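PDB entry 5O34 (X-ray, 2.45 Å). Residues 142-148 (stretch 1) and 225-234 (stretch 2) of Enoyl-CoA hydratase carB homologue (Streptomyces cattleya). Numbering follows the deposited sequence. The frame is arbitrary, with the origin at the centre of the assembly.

Stretch 1, residues 142-148: VIAAIDG
Stretch 2 225-234: ASPRLLDRAL

Strand 142-146 and helix 229-234 pack nearly antiparallel: their N-to-C directions differ by 171° and their axes approach to 9.0 Å. The strand is extended, with phi from -123° to -99° and psi from 107° to 129°; the helix keeps phi from -75° to -53° and psi from -61° to -32°, secured by A233 N to L229 O (3.0 Å) and L234 N to L230 O (2.9 Å). Ahead of it, R228 N bonds A225 O at 3.0 Å. Two CA pairs fix the register, A145 with A233 at 6.5 Å and D147 with S226 at 6.6 Å.

No hydrogen bond crosses the interface, so its 314 Å² of buried surface rests mainly on apolar packing. L229 contributes most, 80 Å². Its CA-to-CB bond points toward the strand, and chi1 180° (t) with chi2 70° (p) sets CD2 3.5 Å from both D147 CB and I146 O, and 4.2 Å from A145 C. A branched aliphatic side chain suits this site because it can cover backbone and side chain together.

D147, covered over 55 Å², follows the strand at phi/psi -111°/0°. Its CB points sideways, while chi1 of -148°, between wells, brings the end of the side chain nearer the other stretch. OD1 lies 3.8 Å from S226 OG, a contact without a hydrogen bond. L229 CD2 lies 3.5 Å from D147 CB and 3.7 Å from D147 OD2, so the leucine methyl packs against both the methylene and the carboxylate, while OD1 finds its hydrogen bond elsewhere in the structure.

A145 (49 Å²) and A233 (48 Å²) point toward each other's stretch, CB to CB 4.2 Å; A145 CB also lies 4.4 Å from L229 CG. Their short side chains accommodate the close backbone approach. Alternation along the strand turns A144 away and I143 toward the helix, where chi1 -60° (m) and chi2 162° (t) place CD1 3.9 Å from A233 O.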

# COMPACT_ATOMS: atom_id res chain seq x y z
N VAL A 142 14.94 -5.97 -12.88
CA VAL A 142 14.25 -6.39 -14.09
C VAL A 142 13.29 -5.29 -14.51
O VAL A 142 12.48 -4.83 -13.70
CB VAL A 142 13.52 -7.76 -13.90
CG1 VAL A 142 12.99 -8.29 -15.23
CG2 VAL A 142 14.44 -8.79 -13.24
N ILE A 143 13.37 -4.87 -15.79
CA ILE A 143 12.50 -3.85 -16.37
C ILE A 143 11.53 -4.53 -17.31
O ILE A 143 11.97 -5.22 -18.21
CB ILE A 143 13.29 -2.73 -17.10
CG1 ILE A 143 14.25 -2.00 -16.16
CG2 ILE A 143 12.35 -1.75 -17.84
CD1 ILE A 143 15.34 -1.21 -16.89
N ALA A 144 10.22 -4.32 -17.14
CA ALA A 144 9.22 -4.85 -18.06
C ALA A 144 8.83 -3.70 -19.01
O ALA A 144 8.56 -2.59 -18.56
CB ALA A 144 8.01 -5.36 -17.30
N ALA A 145 8.88 -3.96 -20.33
CA ALA A 145 8.55 -2.98 -21.37
C ALA A 145 7.29 -3.46 -22.10
O ALA A 145 7.33 -4.48 -22.80
CB ALA A 145 9.71 -2.79 -22.32
N ILE A 146 6.17 -2.79 -21.83
CA ILE A 146 4.82 -3.13 -22.30
C ILE A 146 4.34 -2.18 -23.42
O ILE A 146 4.25 -0.97 -23.22
CB ILE A 146 3.86 -3.20 -21.06
CG1 ILE A 146 4.50 -4.02 -19.90
CG2 ILE A 146 2.50 -3.77 -21.44
CD1 ILE A 146 3.81 -3.97 -18.50
N ASP A 147 4.10 -2.74 -24.63
CA ASP A 147 3.65 -2.00 -25.82
C ASP A 147 2.23 -2.35 -26.22
O ASP A 147 1.70 -1.80 -27.20
CB ASP A 147 4.58 -2.24 -27.03
CG ASP A 147 4.71 -1.05 -27.99
OD1 ASP A 147 3.80 -0.19 -28.03
OD2 ASP A 147 5.73 -0.98 -28.71
N GLY A 148 1.60 -3.24 -25.47
CA GLY A 148 0.24 -3.64 -25.76
C GLY A 148 -0.46 -4.16 -24.53
O GLY A 148 -0.21 -3.70 -23.41
N ALA A 225 5.62 7.41 -25.38
CA ALA A 225 4.97 7.23 -26.68
C ALA A 225 5.52 5.93 -27.28
O ALA A 225 6.72 5.66 -27.10
CB ALA A 225 5.32 8.40 -27.59
N SER A 226 4.67 5.14 -27.95
CA SER A 226 5.06 3.87 -28.59
C SER A 226 6.42 3.91 -29.36
O SER A 226 7.23 3.02 -29.11
CB SER A 226 3.95 3.33 -29.49
OG SER A 226 2.68 3.33 -28.84
N PRO A 227 6.73 4.93 -30.22
CA PRO A 227 8.03 4.92 -30.92
C PRO A 227 9.31 5.00 -30.06
O PRO A 227 10.39 4.66 -30.54
CB PRO A 227 7.93 6.14 -31.86
CG PRO A 227 6.95 7.06 -31.18
CD PRO A 227 5.92 6.08 -30.66
N ARG A 228 9.19 5.41 -28.79
CA ARG A 228 10.34 5.56 -27.89
C ARG A 228 10.38 4.51 -26.74
O ARG A 228 11.27 4.59 -25.88
CB ARG A 228 10.34 7.00 -27.33
CG ARG A 228 11.69 7.53 -26.88
CD ARG A 228 11.48 8.73 -25.97
NE ARG A 228 12.71 9.14 -25.28
CZ ARG A 228 12.83 10.24 -24.55
NH1 ARG A 228 11.79 11.06 -24.40
NH2 ARG A 228 13.98 10.53 -23.97
N LEU A 229 9.45 3.52 -26.74
CA LEU A 229 9.35 2.50 -25.68
C LEU A 229 10.67 1.73 -25.39
O LEU A 229 11.16 1.80 -24.26
CB LEU A 229 8.19 1.50 -25.91
CG LEU A 229 8.04 0.41 -24.81
CD1 LEU A 229 7.55 0.98 -23.49
CD2 LEU A 229 7.13 -0.69 -25.25
N LEU A 230 11.22 1.01 -26.39
CA LEU A 230 12.47 0.25 -26.21
C LEU A 230 13.66 1.18 -25.94
O LEU A 230 14.49 0.84 -25.10
CB LEU A 230 12.71 -0.71 -27.37
CG LEU A 230 13.79 -1.79 -27.21
CD1 LEU A 230 13.43 -2.80 -26.13
CD2 LEU A 230 13.99 -2.54 -28.51
N ASP A 231 13.69 2.37 -26.56
CA ASP A 231 14.73 3.39 -26.35
C ASP A 231 14.82 3.82 -24.89
O ASP A 231 15.91 3.90 -24.33
CB ASP A 231 14.45 4.63 -27.22
CG ASP A 231 14.68 4.36 -28.68
OD1 ASP A 231 15.42 3.42 -28.99
OD2 ASP A 231 14.18 5.14 -29.51
N ARG A 232 13.65 4.11 -24.30
CA ARG A 232 13.54 4.51 -22.90
C ARG A 232 13.92 3.31 -22.00
O ARG A 232 14.71 3.49 -21.07
CB ARG A 232 12.13 5.07 -22.62
CG ARG A 232 11.91 5.68 -21.24
CD ARG A 232 13.02 6.57 -20.72
NE ARG A 232 12.94 6.68 -19.26
CZ ARG A 232 13.96 6.95 -18.46
NH1 ARG A 232 15.18 7.14 -18.96
NH2 ARG A 232 13.78 7.02 -17.15
N ALA A 233 13.46 2.10 -22.36
CA ALA A 233 13.78 0.86 -21.63
C ALA A 233 15.29 0.64 -21.53
O ALA A 233 15.81 0.44 -20.43
CB ALA A 233 13.11 -0.33 -22.28
N LEU A 234 16.01 0.78 -22.66
CA LEU A 234 17.46 0.60 -22.74
C LEU A 234 18.23 1.76 -22.13
O LEU A 234 19.28 1.54 -21.54
CB LEU A 234 17.92 0.29 -24.16
CG LEU A 234 17.14 -0.85 -24.86
CD1 LEU A 234 17.50 -0.93 -26.31
CD2 LEU A 234 17.29 -2.18 -24.14